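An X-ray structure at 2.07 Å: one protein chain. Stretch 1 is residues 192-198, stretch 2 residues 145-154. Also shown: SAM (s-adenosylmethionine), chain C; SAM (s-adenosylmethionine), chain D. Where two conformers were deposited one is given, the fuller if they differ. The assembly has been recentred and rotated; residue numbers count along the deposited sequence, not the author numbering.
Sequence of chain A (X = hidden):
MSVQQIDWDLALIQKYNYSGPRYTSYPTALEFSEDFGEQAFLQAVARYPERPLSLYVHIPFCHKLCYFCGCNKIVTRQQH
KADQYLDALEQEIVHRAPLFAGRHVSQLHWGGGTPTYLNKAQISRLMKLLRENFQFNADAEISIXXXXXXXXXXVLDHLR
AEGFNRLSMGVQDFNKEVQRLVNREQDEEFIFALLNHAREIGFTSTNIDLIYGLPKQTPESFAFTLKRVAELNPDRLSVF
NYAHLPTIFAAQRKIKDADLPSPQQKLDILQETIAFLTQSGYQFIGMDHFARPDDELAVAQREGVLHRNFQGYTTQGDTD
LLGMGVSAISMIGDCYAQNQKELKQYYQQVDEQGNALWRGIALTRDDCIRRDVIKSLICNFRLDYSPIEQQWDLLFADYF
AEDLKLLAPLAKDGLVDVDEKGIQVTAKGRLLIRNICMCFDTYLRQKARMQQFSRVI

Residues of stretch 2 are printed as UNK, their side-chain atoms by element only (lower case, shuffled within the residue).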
# COMPACT_ATOMS: atom_id res chain seq x y z
N PHE A 192 14.58 -18.03 0.09
CA PHE A 192 15.90 -17.55 -0.37
C PHE A 192 16.10 -17.86 -1.85
O PHE A 192 16.58 -17.00 -2.61
CB PHE A 192 17.02 -18.20 0.43
CG PHE A 192 17.36 -17.45 1.67
CD1 PHE A 192 16.48 -17.46 2.75
CD2 PHE A 192 18.56 -16.75 1.78
CE1 PHE A 192 16.74 -16.75 3.92
CE2 PHE A 192 18.84 -16.03 2.93
CZ PHE A 192 17.92 -16.00 4.01
N ALA A 193 15.73 -19.08 -2.28
CA ALA A 193 15.88 -19.41 -3.69
C ALA A 193 15.06 -18.49 -4.60
O ALA A 193 15.50 -18.03 -5.64
CB ALA A 193 15.48 -20.89 -3.96
N LEU A 194 13.85 -18.22 -4.19
CA LEU A 194 12.95 -17.44 -4.98
C LEU A 194 13.44 -16.01 -5.11
O LEU A 194 13.49 -15.47 -6.21
CB LEU A 194 11.58 -17.45 -4.32
CG LEU A 194 10.36 -17.01 -5.12
CD1 LEU A 194 10.11 -17.88 -6.31
CD2 LEU A 194 9.12 -17.02 -4.18
N LEU A 195 13.83 -15.39 -3.99
CA LEU A 195 14.28 -13.99 -4.05
C LEU A 195 15.60 -13.85 -4.77
O LEU A 195 15.78 -12.92 -5.58
CB LEU A 195 14.29 -13.37 -2.64
CG LEU A 195 14.59 -11.88 -2.58
CD1 LEU A 195 13.80 -11.24 -1.39
CD2 LEU A 195 16.14 -11.58 -2.41
N ASN A 196 16.52 -14.75 -4.55
CA ASN A 196 17.77 -14.71 -5.27
C ASN A 196 17.62 -14.99 -6.81
O ASN A 196 18.30 -14.39 -7.62
CB ASN A 196 18.80 -15.60 -4.58
CG ASN A 196 19.33 -14.94 -3.26
OD1 ASN A 196 19.16 -15.47 -2.16
ND2 ASN A 196 19.93 -13.73 -3.39
N HIS A 197 16.68 -15.83 -7.20
CA HIS A 197 16.36 -16.03 -8.59
C HIS A 197 15.73 -14.73 -9.20
O HIS A 197 16.05 -14.36 -10.35
CB HIS A 197 15.40 -17.26 -8.78
CG HIS A 197 15.15 -17.62 -10.21
ND1 HIS A 197 16.16 -17.77 -11.13
CD2 HIS A 197 14.00 -17.83 -10.88
CE1 HIS A 197 15.64 -18.08 -12.30
NE2 HIS A 197 14.33 -18.11 -12.17
N ALA A 198 14.85 -14.08 -8.45
CA ALA A 198 14.24 -12.84 -8.89
C ALA A 198 15.35 -11.84 -9.20
O ALA A 198 15.35 -11.25 -10.24
CB ALA A 198 13.31 -12.28 -7.85
N UNK A 145 2.56 -8.80 -6.41
CA UNK A 145 2.80 -9.45 -5.13
C UNK A 145 2.77 -10.95 -5.23
O UNK A 145 1.98 -11.52 -5.98
c UNK A 145 1.70 -7.42 -4.09
c UNK A 145 0.88 -6.85 -2.99
c UNK A 145 1.78 -8.96 -4.12
o UNK A 145 1.10 -7.31 -1.82
o UNK A 145 0.04 -5.94 -3.29
N UNK A 146 3.63 -11.60 -4.46
CA UNK A 146 3.94 -13.02 -4.65
C UNK A 146 3.93 -13.70 -3.30
O UNK A 146 4.61 -13.26 -2.40
c UNK A 146 5.65 -14.70 -5.42
c UNK A 146 5.36 -13.21 -5.27
c UNK A 146 5.45 -12.55 -6.62
N UNK A 147 3.17 -14.77 -3.17
CA UNK A 147 3.23 -15.65 -2.00
C UNK A 147 4.29 -16.74 -2.30
O UNK A 147 4.18 -17.46 -3.30
o UNK A 147 0.80 -18.17 -0.77
c UNK A 147 1.75 -17.34 -0.75
c UNK A 147 1.84 -16.28 -1.85
o UNK A 147 2.58 -17.36 0.18
N UNK A 148 5.31 -16.90 -1.45
CA UNK A 148 6.39 -17.85 -1.77
C UNK A 148 6.05 -19.31 -1.32
O UNK A 148 6.88 -19.99 -0.59
c UNK A 148 7.53 -17.31 -0.95
c UNK A 148 5.55 -16.17 -0.21
c UNK A 148 6.78 -16.82 0.35
N UNK A 149 4.86 -19.75 -1.65
CA UNK A 149 4.36 -21.11 -1.38
C UNK A 149 3.61 -21.55 -2.62
O UNK A 149 3.08 -20.72 -3.34
c UNK A 149 1.08 -19.27 2.67
n UNK A 149 0.57 -20.15 3.53
n UNK A 149 2.22 -19.50 2.08
c UNK A 149 3.02 -20.73 2.22
n UNK A 149 0.45 -18.11 2.47
c UNK A 149 4.04 -20.86 1.08
c UNK A 149 3.41 -21.11 -0.22
N UNK A 150 3.63 -22.84 -2.89
CA UNK A 150 2.90 -23.45 -4.04
C UNK A 150 3.17 -22.69 -5.35
O UNK A 150 2.27 -22.29 -6.14
c UNK A 150 -0.27 -24.66 -2.09
c UNK A 150 1.43 -23.56 -3.67
o UNK A 150 -1.06 -24.75 -3.02
o UNK A 150 -0.65 -24.66 -0.88
c UNK A 150 1.22 -24.45 -2.45
N UNK A 151 4.44 -22.44 -5.58
CA UNK A 151 4.83 -21.72 -6.79
C UNK A 151 6.18 -22.30 -7.22
O UNK A 151 6.97 -22.63 -6.40
c UNK A 151 4.88 -20.16 -6.54
c UNK A 151 5.00 -17.89 -7.59
c UNK A 151 5.00 -19.39 -7.82
c UNK A 151 5.98 -19.72 -5.59
N UNK A 152 6.41 -22.36 -8.52
CA UNK A 152 7.69 -22.83 -9.04
C UNK A 152 8.55 -21.60 -9.38
O UNK A 152 8.03 -20.53 -9.73
o UNK A 152 6.79 -25.87 -7.71
o UNK A 152 8.71 -25.99 -8.81
c UNK A 152 7.47 -23.71 -10.28
c UNK A 152 7.50 -25.70 -8.75
c UNK A 152 6.87 -25.07 -9.96
N UNK A 153 9.85 -21.74 -9.25
CA UNK A 153 10.77 -20.65 -9.59
C UNK A 153 10.57 -20.11 -11.02
O UNK A 153 10.70 -18.92 -11.24
c UNK A 153 12.82 -21.34 -8.08
c UNK A 153 14.30 -21.84 -8.25
c UNK A 153 12.23 -21.11 -9.48
c UNK A 153 12.83 -20.16 -7.29
N UNK A 154 10.22 -20.98 -11.99
CA UNK A 154 10.06 -20.50 -13.36
C UNK A 154 8.88 -19.61 -13.59
O UNK A 154 8.78 -19.03 -14.63
c UNK A 154 10.17 -21.62 -14.40
o UNK A 154 8.94 -23.49 -15.17
c UNK A 154 8.95 -22.49 -14.46
o UNK A 154 7.90 -22.23 -13.81
N SAM C . -0.79 -12.84 -0.77
CA SAM C . 0.65 -12.63 -0.78
C SAM C . 1.36 -13.12 0.49
O SAM C . 0.67 -13.30 1.56
OXT SAM C . 2.54 -13.37 0.35
CB SAM C . 0.86 -11.11 -0.91
CG SAM C . 0.88 -10.21 0.30
SD SAM C . -0.67 -9.94 1.11
CE SAM C . -1.78 -9.38 -0.19
C5' SAM C . -0.44 -8.21 1.77
C4' SAM C . 0.28 -8.00 3.15
O4' SAM C . -0.57 -7.50 4.18
C3' SAM C . 0.81 -9.27 3.76
O3' SAM C . 1.98 -9.78 3.10
C2' SAM C . 0.98 -8.92 5.24
O2' SAM C . 2.31 -8.48 5.51
C1' SAM C . 0.04 -7.75 5.43
N9 SAM C . -1.02 -8.00 6.38
C8 SAM C . -2.12 -8.77 6.14
N7 SAM C . -2.91 -8.76 7.21
C5 SAM C . -2.31 -7.96 8.15
C6 SAM C . -2.68 -7.57 9.45
N6 SAM C . -3.81 -7.97 10.03
N1 SAM C . -1.84 -6.74 10.13
C2 SAM C . -0.65 -6.30 9.54
N3 SAM C . -0.29 -6.66 8.28
C4 SAM C . -1.12 -7.49 7.61
N SAM D . -3.60 -3.17 3.68
CA SAM D . -2.55 -3.87 4.45
C SAM D . -2.66 -3.58 5.96
O SAM D . -2.81 -4.46 6.83
OXT SAM D . -2.62 -2.42 6.43
CB SAM D . -1.15 -3.52 3.89
CG SAM D . -0.84 -4.04 2.46
SD SAM D . -0.81 -2.76 1.16
CE SAM D . 0.97 -2.41 1.01
C5' SAM D . -1.12 -3.50 -0.48
C4' SAM D . -2.50 -4.12 -0.58
O4' SAM D . -3.43 -3.05 -0.50
C3' SAM D . -2.80 -4.82 -1.91
O3' SAM D . -2.19 -6.10 -1.97
C2' SAM D . -4.30 -4.77 -1.89
O2' SAM D . -4.80 -5.71 -0.97
C1' SAM D . -4.56 -3.35 -1.34
N9 SAM D . -4.64 -2.35 -2.39
C8 SAM D . -3.62 -1.70 -2.98
N7 SAM D . -4.14 -0.85 -3.94
C5 SAM D . -5.44 -0.97 -3.94
C6 SAM D . -6.42 -0.38 -4.69
N6 SAM D . -6.19 0.55 -5.61
N1 SAM D . -7.69 -0.76 -4.44
C2 SAM D . -7.98 -1.68 -3.51
N3 SAM D . -7.03 -2.28 -2.79
C4 SAM D . -5.77 -1.92 -3.00

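Position 145 carries three carbons, the third bearing two oxygens, and lies out of reach of the helix. It is Glu-145, whose OE2 accepts a hydrogen bond from O3' of SAM (chain D) at 2.6 Å.

Position 146 has one carbon carrying two more, a fork at CB, directed toward the helix, and it touches the end of Leu-194. This is Val-146, and its CG1 lies 4.4 Å from Leu-194 CD2, a loose apolar contact.

Position 147 shows two carbons, the second with two oxygens, and points away from the helix. It is Asp-147; its CA sits 3.3 Å from OXT of SAM (chain C).

At position 148 three carbons close a ring onto the backbone N, and a ring carbon packs on the end of Leu-194. The ring makes it Pro-148. Its CB meets Leu-194 CD2 at 3.6 Å, a firm apolar contact from a residue with few ways to move.

Position 149 runs through three carbons and a nitrogen to a carbon holding two more nitrogens, and it points away. This is Arg-149; its NE donates to Asp-147 OD1 at 2.9 Å, so a salt bridge ties the turn together on a side that makes no contact with the helix.

Position 150 has three carbons, the third with two oxygens, is exposed and touches nothing on stretch 1. It is Glu-150, with positive phi and psi.

Position 151 has four carbons, forked at the first, with one arm two carbons long; it points toward the helix and touches the end of Leu-194. It is Ile-151, and its CG2 lies 4.4 Å from Leu-194 CD2.

Position 152 again has three carbons and two terminal oxygens, exposed, with its CA-to-CB bond directed away from the helix. It is Glu-152.

Position 153 has four carbons, forked at the second, points toward the helix and packs on Ala-193 and Leu-194. This is Leu-153. Its CD2 reaches 3.6 Å from Leu-194 CA and 3.8 Å from Ala-193 O, close enough to pack against the helix backbone itself.

Position 154 has two carbons and two oxygens, exposed and directed away: Asp-154.

The contact works by exchange of two leucines. Leu-194 extends its end into the loop, where CD2 is met by Val-146, Pro-148 and Ile-151, while Leu-153 lies on the helix, its CD2 3.7 Å from Leu-194 CD1. Ala-193 CB points toward the loop and lies 4.3 Å from Leu-153 CD2. His-197 presents its ring edge to the loop, CD2 3.5 Å from Leu-153 O. No hydrogen bond crosses; the rule is apolar packing, with the loop's charged side chains kept off the helix.

Stretch 2, residues 145-154: EVDPREIELD
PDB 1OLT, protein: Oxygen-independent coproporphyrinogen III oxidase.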